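Long-range contacts in amyloid-like protein 1 (Homo sapiens, PDB 3PMR), which probably acts in cell adhesion, its helical E2 domain forming dimers and probably binding heparin: residues 47-52 / 76-81; 103-108 / 141-146; 113-118 / 131-136; 146-151 / 171-176. All coordinates share one frame; numbering follows the deposited sequence.

Contact 1. Residues 47-52 / 76-81; sequences EVMREW and SILQTL
Helices 26-56 and 64-119 run side by side here, nearly antiparallel at 174°, with the axes of the two short segments 11.0 Å apart. That spacing leaves room for branched side chains to interlock. The central bump is Val48, which points toward helix 64-119 and sets its two methyls among three residues of 76-81. Its CG1, anti to the backbone N, lies 3.9 Å from Leu78 CD2, and the two side chains pass each other head to tail. Ile77 CG2, also anti to its backbone N, nestles into the fork of the valine, 4.0 Å from Val48 CG1 and equally close to Val48 CG2. Farther along, Leu81 CD1 comes within 4.3 Å of Val48 CG2.

Leu78 is the answering bump. While CD2 rests against Val48, its other methyl reaches into the hollow between Met49 and Trp52, crossing both side chains at about a right angle. Leu78 CD1 is 3.7 Å from Trp52 CZ3, at the benzo end of the indole. The methionine, bent at chi2 (-69°), swings its methyl round so that Met49 CE stands 4.1 Å from Leu78 CD1.

No hydrogen bond links the segments. On helix 64-119 Phe74 stacks on Trp52, and the second subunit closes the site: its His170 stacks on the indole, its Leu173 packs on Met49, and its Tyr151 on Leu78. This helix pair therefore forms part of the dimer interface.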
# COMPACT_ATOMS: atom_id res chain seq x y z
N GLU B 47 16.34 0.11 -18.47
CA GLU B 47 17.60 0.41 -19.14
C GLU B 47 18.62 -0.70 -18.89
O GLU B 47 19.35 -1.09 -19.80
CB GLU B 47 18.14 1.76 -18.66
CG GLU B 47 19.55 2.11 -19.14
CD GLU B 47 19.76 1.90 -20.64
OE1 GLU B 47 18.87 2.28 -21.44
OE2 GLU B 47 20.82 1.36 -21.03
N VAL B 48 18.68 -1.21 -17.66
CA VAL B 48 19.61 -2.27 -17.36
C VAL B 48 19.22 -3.56 -18.07
O VAL B 48 20.07 -4.28 -18.57
CB VAL B 48 19.69 -2.56 -15.84
CG1 VAL B 48 20.54 -3.79 -15.59
CG2 VAL B 48 20.27 -1.35 -15.12
N MET B 49 17.92 -3.85 -18.11
CA MET B 49 17.45 -5.07 -18.76
C MET B 49 17.74 -5.03 -20.26
O MET B 49 18.06 -6.06 -20.86
CB MET B 49 15.94 -5.26 -18.52
CG MET B 49 15.57 -5.67 -17.08
SD MET B 49 16.09 -7.36 -16.63
CE MET B 49 15.63 -7.42 -14.87
N ARG B 50 17.62 -3.85 -20.85
CA ARG B 50 17.88 -3.67 -22.27
C ARG B 50 19.36 -3.91 -22.57
O ARG B 50 19.71 -4.57 -23.54
CB ARG B 50 17.48 -2.24 -22.66
CG ARG B 50 17.62 -1.91 -24.14
CD ARG B 50 17.20 -0.46 -24.37
NE ARG B 50 15.81 -0.24 -24.00
CZ ARG B 50 14.76 -0.54 -24.77
NH1 ARG B 50 14.95 -1.08 -25.97
NH2 ARG B 50 13.53 -0.31 -24.34
N GLU B 51 20.24 -3.37 -21.72
CA GLU B 51 21.67 -3.53 -21.88
C GLU B 51 22.01 -5.00 -21.74
O GLU B 51 22.80 -5.55 -22.51
CB GLU B 51 22.43 -2.72 -20.83
CG GLU B 51 22.57 -1.25 -21.15
CD GLU B 51 23.16 -0.46 -20.01
OE1 GLU B 51 23.85 -1.07 -19.16
OE2 GLU B 51 22.96 0.78 -19.96
N TRP B 52 21.40 -5.64 -20.75
CA TRP B 52 21.62 -7.06 -20.52
C TRP B 52 21.23 -7.89 -21.75
O TRP B 52 21.96 -8.79 -22.15
CB TRP B 52 20.80 -7.50 -19.31
CG TRP B 52 21.11 -8.86 -18.81
CD1 TRP B 52 22.13 -9.68 -19.21
CD2 TRP B 52 20.40 -9.57 -17.79
NE1 TRP B 52 22.09 -10.87 -18.52
CE2 TRP B 52 21.04 -10.83 -17.64
CE3 TRP B 52 19.28 -9.27 -16.99
CZ2 TRP B 52 20.59 -11.78 -16.72
CZ3 TRP B 52 18.84 -10.23 -16.08
CH2 TRP B 52 19.49 -11.47 -15.95
N SER B 76 25.28 -8.46 -10.78
CA SER B 76 25.80 -7.54 -9.81
C SER B 76 25.17 -6.17 -9.90
O SER B 76 24.93 -5.54 -8.87
CB SER B 76 27.30 -7.38 -9.96
OG SER B 76 27.73 -6.36 -9.08
N ILE B 77 24.94 -5.69 -11.12
CA ILE B 77 24.33 -4.38 -11.28
C ILE B 77 22.91 -4.42 -10.72
O ILE B 77 22.46 -3.47 -10.08
CB ILE B 77 24.26 -3.95 -12.75
CG1 ILE B 77 25.66 -3.58 -13.25
CG2 ILE B 77 23.33 -2.75 -12.91
CD1 ILE B 77 25.69 -3.19 -14.73
N LEU B 78 22.21 -5.52 -10.95
CA LEU B 78 20.84 -5.65 -10.46
C LEU B 78 20.83 -5.80 -8.93
O LEU B 78 19.87 -5.42 -8.28
CB LEU B 78 20.15 -6.85 -11.10
CG LEU B 78 19.76 -6.68 -12.58
CD1 LEU B 78 19.26 -8.02 -13.13
CD2 LEU B 78 18.70 -5.60 -12.73
N GLN B 79 21.90 -6.35 -8.38
CA GLN B 79 22.02 -6.52 -6.93
C GLN B 79 22.10 -5.12 -6.32
O GLN B 79 21.41 -4.79 -5.36
CB GLN B 79 23.30 -7.29 -6.59
CG GLN B 79 23.61 -7.34 -5.10
CD GLN B 79 23.11 -8.60 -4.46
OE1 GLN B 79 23.72 -9.66 -4.61
NE2 GLN B 79 22.00 -8.51 -3.75
N THR B 80 22.97 -4.30 -6.90
CA THR B 80 23.17 -2.93 -6.45
C THR B 80 21.88 -2.12 -6.58
O THR B 80 21.53 -1.35 -5.68
CB THR B 80 24.27 -2.22 -7.27
OG1 THR B 80 25.51 -2.91 -7.10
CG2 THR B 80 24.44 -0.78 -6.83
N LEU B 81 21.16 -2.31 -7.68
CA LEU B 81 19.92 -1.57 -7.90
C LEU B 81 18.83 -2.02 -6.91
O LEU B 81 18.06 -1.20 -6.40
CB LEU B 81 19.45 -1.77 -9.34
CG LEU B 81 18.29 -0.91 -9.84
CD1 LEU B 81 18.27 -0.94 -11.37
CD2 LEU B 81 16.99 -1.41 -9.27

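Contact 2. Residues 103-108 / 141-146; sequences LINDQR and QKEQRH. With PO4 (phosphate ion), chain F.
Glu143 leaves its helix with CG anti to the backbone N (chi1 172°) and stays extended, which carries its carboxylate across to helix 64-119. Arg108 also starts anti to its backbone N, then bends at chi3 (69°) to turn its guanidinium back toward that acid. Arg108 NH1 donates to Glu143 OE1 at 2.9 Å in a salt bridge; the oxygen lies near the guanidinium plane, whereas NH1 comes from above the carboxylate plane. The same nitrogen also donates to Asn105 OD1 at 2.8 Å, and a water bridges Asn105 OD1 to Glu143 OE2. One turn before Arg108, Ile104 supplies the apolar contact: CG2 rests on Glu143 CB at 3.9 Å, and CD1 reaches His146 CD2 at 3.7 Å.

On another side of helix 126-157, Arg145 NE grips phosphate O1 at 3.0 Å, and Lys142 NZ lies 2.7 Å from phosphate O2. Arg145 also forms a salt bridge with Glu39 of the second subunit.

Glu143 OE2 is further held by His172 and Arg179 of helix 159-187, so one buried carboxylate ties three helices together. Such surroundings would probably keep it ionised, and the phosphate, likely from the crystallisation liquor, marks a basic patch consistent with binding sulphated heparin.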
# COMPACT_ATOMS: atom_id res chain seq x y z
N LEU B 103 2.26 14.37 14.23
CA LEU B 103 1.03 15.14 14.07
C LEU B 103 0.00 14.63 15.09
O LEU B 103 -0.63 15.42 15.80
CB LEU B 103 0.49 14.97 12.64
CG LEU B 103 -0.74 15.79 12.28
CD1 LEU B 103 -0.50 17.27 12.60
CD2 LEU B 103 -1.06 15.62 10.80
N ILE B 104 -0.15 13.31 15.17
CA ILE B 104 -1.07 12.72 16.13
C ILE B 104 -0.72 13.17 17.57
O ILE B 104 -1.62 13.48 18.36
CB ILE B 104 -1.02 11.18 16.03
CG1 ILE B 104 -1.81 10.73 14.79
CG2 ILE B 104 -1.57 10.55 17.29
CD1 ILE B 104 -1.75 9.23 14.51
N ASN B 105 0.56 13.19 17.91
CA ASN B 105 0.99 13.61 19.24
C ASN B 105 0.75 15.09 19.43
O ASN B 105 0.30 15.53 20.49
CB ASN B 105 2.48 13.30 19.48
CG ASN B 105 2.74 11.82 19.69
OD1 ASN B 105 1.85 11.08 20.09
ND2 ASN B 105 3.97 11.38 19.44
N ASP B 106 1.04 15.88 18.39
CA ASP B 106 0.82 17.32 18.48
C ASP B 106 -0.66 17.64 18.65
O ASP B 106 -1.02 18.51 19.43
CB ASP B 106 1.35 18.03 17.23
N GLN B 107 -1.52 16.94 17.92
CA GLN B 107 -2.95 17.20 18.03
C GLN B 107 -3.53 16.79 19.38
O GLN B 107 -4.47 17.41 19.86
CB GLN B 107 -3.71 16.51 16.90
CG GLN B 107 -3.41 17.14 15.56
CD GLN B 107 -4.08 16.43 14.41
OE1 GLN B 107 -4.50 15.28 14.53
NE2 GLN B 107 -4.16 17.11 13.27
N ARG B 108 -2.96 15.77 20.00
CA ARG B 108 -3.46 15.32 21.30
C ARG B 108 -3.10 16.37 22.35
O ARG B 108 -3.91 16.69 23.23
CB ARG B 108 -2.82 13.98 21.67
CG ARG B 108 -3.25 13.43 23.02
CD ARG B 108 -2.40 12.24 23.45
NE ARG B 108 -1.03 12.65 23.76
CZ ARG B 108 0.05 12.18 23.16
NH1 ARG B 108 -0.05 11.26 22.20
NH2 ARG B 108 1.25 12.65 23.50
N GLN B 141 -8.84 8.72 20.02
CA GLN B 141 -9.39 7.68 19.16
C GLN B 141 -8.47 7.54 17.95
O GLN B 141 -8.18 6.43 17.51
CB GLN B 141 -10.79 8.06 18.68
CG GLN B 141 -11.36 7.05 17.70
CD GLN B 141 -12.62 7.54 17.02
OE1 GLN B 141 -12.68 8.66 16.52
NE2 GLN B 141 -13.65 6.69 16.99
N LYS B 142 -8.00 8.66 17.42
CA LYS B 142 -7.10 8.63 16.27
C LYS B 142 -5.80 7.87 16.62
O LYS B 142 -5.31 7.09 15.81
CB LYS B 142 -6.77 10.05 15.82
CG LYS B 142 -6.05 10.13 14.49
CD LYS B 142 -6.20 11.50 13.86
CE LYS B 142 -5.87 11.43 12.39
NZ LYS B 142 -6.70 10.36 11.77
N GLU B 143 -5.26 8.12 17.81
CA GLU B 143 -4.04 7.45 18.26
C GLU B 143 -4.27 5.95 18.48
O GLU B 143 -3.40 5.12 18.23
CB GLU B 143 -3.55 8.09 19.56
CG GLU B 143 -2.38 7.35 20.23
CD GLU B 143 -1.65 8.22 21.25
OE1 GLU B 143 -2.15 9.34 21.53
OE2 GLU B 143 -0.59 7.79 21.76
N GLN B 144 -5.46 5.61 18.95
CA GLN B 144 -5.81 4.23 19.19
C GLN B 144 -5.91 3.50 17.86
O GLN B 144 -5.35 2.41 17.69
CB GLN B 144 -7.15 4.14 19.92
CG GLN B 144 -7.60 2.72 20.13
CD GLN B 144 -8.91 2.65 20.86
OE1 GLN B 144 -9.98 2.80 20.27
NE2 GLN B 144 -8.84 2.42 22.16
N ARG B 145 -6.61 4.10 16.91
CA ARG B 145 -6.77 3.50 15.59
C ARG B 145 -5.42 3.35 14.91
O ARG B 145 -5.18 2.38 14.19
CB ARG B 145 -7.72 4.34 14.73
CG ARG B 145 -9.20 4.16 15.12
CD ARG B 145 -10.10 5.18 14.42
NE ARG B 145 -10.04 5.08 12.97
CZ ARG B 145 -10.49 4.06 12.25
NH1 ARG B 145 -11.05 3.01 12.86
NH2 ARG B 145 -10.39 4.07 10.93
N HIS B 146 -4.53 4.30 15.15
CA HIS B 146 -3.21 4.24 14.54
C HIS B 146 -2.45 3.03 15.07
O HIS B 146 -1.82 2.30 14.31
CB HIS B 146 -2.44 5.52 14.82
CG HIS B 146 -1.09 5.55 14.18
ND1 HIS B 146 0.03 5.03 14.79
CD2 HIS B 146 -0.70 5.99 12.96
CE1 HIS B 146 1.06 5.14 13.96
NE2 HIS B 146 0.64 5.71 12.85
P PO4 F . -8.34 7.54 10.84
O1 PO4 F . -7.75 6.51 11.72
O2 PO4 F . -8.85 8.67 11.67
O3 PO4 F . -7.31 8.05 9.90
O4 PO4 F . -9.47 6.95 10.07
O HOH W 1 1.65 8.22 20.09

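Contact 3. Residues 113-118 / 131-136; sequences EGFLAA and LALRRY
The two backbones close to 4.6 Å between Phe115 CA and Ala132 CA, with the short helix axes 8.2 Å apart and antiparallel, crossing at -160°. Small residues make this approach possible. Ala132 points at helix 64-119 and sets its methyl directly on the main chain: Ala132 CB lies 3.6 Å from Phe115 CA and also faces the carbonyl oxygen of Gly114. One turn on, Ala118 points back, and the methyls meet tip to tip, with Ala118 CB 4.0 Å from Ala132 CB.

Beside this tight seam Phe115 and Leu133 run alongside each other in the same direction. Both have CG anti to the backbone N, at chi1 168° for the phenylalanine. Leu133 CD1 sits over one face of the phenyl ring, 3.9 Å from the Phe115 ring centroid and displaced toward the rim, a CH-pi contact. Its closest ring atom is Phe115 CE1, 3.7 Å from Leu133 CD1. The inner part of the ring, at CD1, runs along the backbone of Leu133.

Val129 packs on Phe115 and Ala118 from the earlier part of helix 126-157, while Ser183 of helix 159-187 touches both Phe115 and Leu133. No hydrogen bond crosses between the segments, so the hairpin of helices 64-119 and 126-157 is held here by close van der Waals contact and one methyl-to-ring interaction, with no charge pair between these two segments.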
# COMPACT_ATOMS: atom_id res chain seq x y z
N GLU B 113 -4.61 20.99 25.98
CA GLU B 113 -4.50 22.38 26.38
C GLU B 113 -5.87 23.07 26.26
O GLU B 113 -6.30 23.76 27.17
CB GLU B 113 -3.47 23.10 25.50
CG GLU B 113 -3.23 24.55 25.89
CD GLU B 113 -2.21 25.25 25.00
OE1 GLU B 113 -2.49 25.46 23.80
OE2 GLU B 113 -1.13 25.60 25.51
N GLY B 114 -6.56 22.86 25.14
CA GLY B 114 -7.87 23.47 24.96
C GLY B 114 -8.91 23.00 25.98
O GLY B 114 -9.70 23.79 26.48
N PHE B 115 -8.89 21.71 26.29
CA PHE B 115 -9.83 21.15 27.26
C PHE B 115 -9.59 21.75 28.64
O PHE B 115 -10.54 22.00 29.39
CB PHE B 115 -9.66 19.63 27.31
CG PHE B 115 -10.37 18.97 28.46
CD1 PHE B 115 -11.75 19.04 28.58
CD2 PHE B 115 -9.65 18.23 29.40
CE1 PHE B 115 -12.41 18.37 29.61
CE2 PHE B 115 -10.30 17.56 30.43
CZ PHE B 115 -11.68 17.63 30.54
N LEU B 116 -8.32 21.98 28.96
CA LEU B 116 -7.92 22.56 30.24
C LEU B 116 -8.40 24.00 30.38
O LEU B 116 -8.90 24.38 31.44
CB LEU B 116 -6.40 22.55 30.36
CG LEU B 116 -5.80 21.51 31.30
CD1 LEU B 116 -4.55 20.92 30.69
CD2 LEU B 116 -5.48 22.16 32.64
N ALA B 117 -8.24 24.78 29.32
CA ALA B 117 -8.67 26.18 29.31
C ALA B 117 -10.17 26.25 29.54
O ALA B 117 -10.64 27.07 30.32
CB ALA B 117 -8.31 26.83 27.98
N ALA B 118 -10.92 25.39 28.86
CA ALA B 118 -12.37 25.38 29.02
C ALA B 118 -12.74 25.12 30.48
O ALA B 118 -13.67 25.72 31.01
CB ALA B 118 -12.98 24.31 28.13
N LEU B 131 -17.34 20.19 24.18
CA LEU B 131 -16.70 20.23 22.86
C LEU B 131 -15.18 20.11 22.91
O LEU B 131 -14.57 19.50 22.05
CB LEU B 131 -17.10 21.51 22.11
CG LEU B 131 -18.48 21.46 21.44
CD1 LEU B 131 -18.83 22.84 20.92
CD2 LEU B 131 -18.47 20.44 20.30
N ALA B 132 -14.56 20.71 23.93
CA ALA B 132 -13.12 20.64 24.07
C ALA B 132 -12.75 19.20 24.44
O ALA B 132 -11.74 18.66 23.99
CB ALA B 132 -12.66 21.59 25.16
N LEU B 133 -13.58 18.57 25.25
CA LEU B 133 -13.34 17.20 25.65
C LEU B 133 -13.52 16.30 24.43
O LEU B 133 -12.71 15.41 24.18
CB LEU B 133 -14.30 16.77 26.77
CG LEU B 133 -14.16 15.34 27.30
CD1 LEU B 133 -12.75 15.14 27.89
CD2 LEU B 133 -15.22 15.08 28.36
N ARG B 134 -14.59 16.55 23.66
CA ARG B 134 -14.85 15.74 22.47
C ARG B 134 -13.64 15.72 21.56
O ARG B 134 -13.26 14.68 21.03
CB ARG B 134 -16.06 16.28 21.69
CG ARG B 134 -16.25 15.58 20.35
CD ARG B 134 -17.47 16.09 19.58
NE ARG B 134 -17.71 15.31 18.37
CZ ARG B 134 -16.93 15.33 17.29
NH1 ARG B 134 -15.84 16.08 17.26
NH2 ARG B 134 -17.23 14.57 16.25
N ARG B 135 -13.03 16.88 21.38
CA ARG B 135 -11.86 17.01 20.54
C ARG B 135 -10.68 16.21 21.10
O ARG B 135 -9.93 15.60 20.34
CB ARG B 135 -11.51 18.49 20.39
CG ARG B 135 -10.24 18.79 19.62
CD ARG B 135 -10.29 20.19 19.05
NE ARG B 135 -8.97 20.69 18.72
CZ ARG B 135 -8.23 21.42 19.54
NH1 ARG B 135 -8.69 21.74 20.74
NH2 ARG B 135 -7.02 21.83 19.17
N TYR B 136 -10.53 16.20 22.42
CA TYR B 136 -9.44 15.45 23.04
C TYR B 136 -9.68 13.94 22.88
O TYR B 136 -8.75 13.18 22.61
CB TYR B 136 -9.33 15.80 24.52
CG TYR B 136 -8.23 15.05 25.25
CD1 TYR B 136 -6.88 15.31 25.00
CD2 TYR B 136 -8.54 14.07 26.19
CE1 TYR B 136 -5.87 14.61 25.66
CE2 TYR B 136 -7.54 13.36 26.86
CZ TYR B 136 -6.21 13.64 26.59
OH TYR B 136 -5.22 12.95 27.26

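Contact 4. Residues 146-151 / 171-176; sequences HTLRHY and THLQVI. With PO4 (phosphate ion), chain F.
Thr147 and His172 meet where the two backbones come nearest, in an antiparallel pair (169°) in which helices 126-157 and 159-187 pass with short-segment axes 10.7 Å apart. The threonine has OG1 anti to the carbonyl carbon, beside the backbone N (chi1 -60°), which leaves CG2 anti to the backbone N. In this rotamer OG1 hydrogen-bonds to the carbonyl oxygen of Glu143 one turn back in its own helix. His172 extends with CG anti to the backbone N (chi1 -168°), crossing the threonine obliquely and turning one face of its imidazole to the hydroxyl. Thr147 OG1 stands over that face, 3.2 Å from His172 ND1 and 3.3 Å from His172 CE1. The position of the ring is fixed at its far side, where NE2 hydrogen-bonds to OE2 of Glu143.

Leu148 and Leu173 both leave their helices alongside the interface; with CG anti to the carbonyl carbon, each brings a methyl to the other. They cross at about a right angle, with Leu148 CD2 4.1 Å from Leu173 CD1. Ile176 CD1 adds a looser touch, 4.4 Å from Thr147 OG1.

On another flank of helix 126-157, Arg149 is bent at chi3 and donates from NH2 to phosphate O1 at 2.7 Å, the oxygen lying in the guanidinium plane.

Helix 64-119 touches this region through Val100 and Ile101, which pack on His146. The second subunit contributes Ile45 against Leu148, Met49 against Leu173 and Glu38 in a salt bridge with Arg149, so the contact lies within the bundle of one chain, with its leucine side and Arg149 against the dimer partner.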
# COMPACT_ATOMS: atom_id res chain seq x y z
N HIS B 146 -4.53 4.30 15.15
CA HIS B 146 -3.21 4.24 14.54
C HIS B 146 -2.45 3.03 15.07
O HIS B 146 -1.82 2.30 14.31
CB HIS B 146 -2.44 5.52 14.82
CG HIS B 146 -1.09 5.55 14.18
ND1 HIS B 146 0.03 5.03 14.79
CD2 HIS B 146 -0.70 5.99 12.96
CE1 HIS B 146 1.06 5.14 13.96
NE2 HIS B 146 0.64 5.71 12.85
N THR B 147 -2.53 2.83 16.38
CA THR B 147 -1.86 1.69 17.00
C THR B 147 -2.44 0.39 16.46
O THR B 147 -1.69 -0.51 16.08
CB THR B 147 -2.05 1.73 18.51
OG1 THR B 147 -1.48 2.95 19.02
CG2 THR B 147 -1.38 0.54 19.17
N LEU B 148 -3.76 0.28 16.43
CA LEU B 148 -4.43 -0.92 15.95
C LEU B 148 -4.12 -1.21 14.48
O LEU B 148 -3.83 -2.35 14.11
CB LEU B 148 -5.95 -0.79 16.13
CG LEU B 148 -6.51 -0.70 17.56
CD1 LEU B 148 -7.91 -0.13 17.53
CD2 LEU B 148 -6.52 -2.08 18.21
N ARG B 149 -4.18 -0.17 13.64
CA ARG B 149 -3.90 -0.32 12.21
C ARG B 149 -2.46 -0.79 11.96
O ARG B 149 -2.22 -1.63 11.09
CB ARG B 149 -4.14 1.00 11.46
CG ARG B 149 -3.96 0.88 9.95
CD ARG B 149 -4.31 2.18 9.21
NE ARG B 149 -5.62 2.68 9.60
CZ ARG B 149 -5.83 3.73 10.39
NH1 ARG B 149 -4.80 4.41 10.89
NH2 ARG B 149 -7.06 4.09 10.69
N HIS B 150 -1.52 -0.24 12.71
CA HIS B 150 -0.13 -0.60 12.55
C HIS B 150 0.08 -2.09 12.83
O HIS B 150 0.76 -2.79 12.08
CB HIS B 150 0.75 0.20 13.50
CG HIS B 150 2.20 -0.12 13.35
ND1 HIS B 150 3.02 -0.38 14.42
CD2 HIS B 150 2.97 -0.25 12.24
CE1 HIS B 150 4.24 -0.67 13.98
NE2 HIS B 150 4.23 -0.59 12.66
N TYR B 151 -0.50 -2.55 13.93
CA TYR B 151 -0.42 -3.95 14.34
C TYR B 151 -1.08 -4.83 13.26
O TYR B 151 -0.53 -5.84 12.83
CB TYR B 151 -1.14 -4.10 15.68
CG TYR B 151 -1.20 -5.49 16.23
CD1 TYR B 151 -0.06 -6.30 16.30
CD2 TYR B 151 -2.40 -6.01 16.70
CE1 TYR B 151 -0.12 -7.58 16.83
CE2 TYR B 151 -2.48 -7.29 17.22
CZ TYR B 151 -1.34 -8.07 17.28
OH TYR B 151 -1.46 -9.34 17.75
N THR B 171 0.15 -2.57 25.73
CA THR B 171 0.62 -1.55 26.66
C THR B 171 0.21 -0.14 26.20
O THR B 171 -0.31 0.65 26.99
CB THR B 171 2.16 -1.63 26.82
OG1 THR B 171 2.52 -2.94 27.30
CG2 THR B 171 2.66 -0.60 27.81
N HIS B 172 0.45 0.16 24.93
CA HIS B 172 0.09 1.45 24.37
C HIS B 172 -1.41 1.70 24.51
O HIS B 172 -1.83 2.81 24.84
CB HIS B 172 0.50 1.53 22.91
CG HIS B 172 0.43 2.92 22.34
ND1 HIS B 172 0.93 3.24 21.10
CD2 HIS B 172 -0.06 4.07 22.86
CE1 HIS B 172 0.74 4.53 20.87
NE2 HIS B 172 0.15 5.06 21.92
N LEU B 173 -2.22 0.68 24.27
CA LEU B 173 -3.66 0.84 24.42
C LEU B 173 -4.02 1.15 25.88
O LEU B 173 -4.95 1.89 26.13
CB LEU B 173 -4.40 -0.41 23.93
CG LEU B 173 -4.37 -0.55 22.40
CD1 LEU B 173 -5.08 -1.84 22.00
CD2 LEU B 173 -5.05 0.65 21.76
N GLN B 174 -3.26 0.60 26.83
CA GLN B 174 -3.53 0.89 28.24
C GLN B 174 -3.12 2.33 28.58
O GLN B 174 -3.69 2.95 29.48
CB GLN B 174 -2.77 -0.07 29.17
CG GLN B 174 -3.13 -1.54 29.03
CD GLN B 174 -2.36 -2.40 30.02
OE1 GLN B 174 -1.16 -2.23 30.22
NE2 GLN B 174 -3.05 -3.34 30.66
N VAL B 175 -2.11 2.85 27.88
CA VAL B 175 -1.65 4.22 28.12
C VAL B 175 -2.72 5.20 27.64
O VAL B 175 -2.99 6.21 28.27
CB VAL B 175 -0.30 4.52 27.39
CG1 VAL B 175 0.02 6.02 27.44
CG2 VAL B 175 0.83 3.76 28.05
N ILE B 176 -3.33 4.87 26.51
CA ILE B 176 -4.38 5.70 25.94
C ILE B 176 -5.61 5.67 26.84
O ILE B 176 -6.26 6.69 27.05
CB ILE B 176 -4.79 5.17 24.56
CG1 ILE B 176 -3.64 5.38 23.58
CG2 ILE B 176 -6.06 5.86 24.09
CD1 ILE B 176 -3.95 4.81 22.22
P PO4 F . -8.34 7.54 10.84
O1 PO4 F . -7.75 6.51 11.72
O2 PO4 F . -8.85 8.67 11.67
O3 PO4 F . -7.31 8.05 9.90
O4 PO4 F . -9.47 6.95 10.07

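Helix 64-119 connects the ends of the molecule: contact 1 pairs it with helix 26-56, while contacts 2 and 3 pair it with helix 126-157. The centres of contacts 1 and 3 lie 57 Å apart, on opposite sides of the chain's centre. Contact 3 is nested inside the loop closed by contact 2, 15 Å away between centres. Contacts 2 and 4 are closest, 10 Å between centres; they share His146 and the phosphate, which Arg145 and Arg149 both bind. Although the centres of contacts 1 and 4 are 42 Å apart within one chain, the dimer brings Met49 of contact 1 against Leu173 of contact 4 in the second subunit.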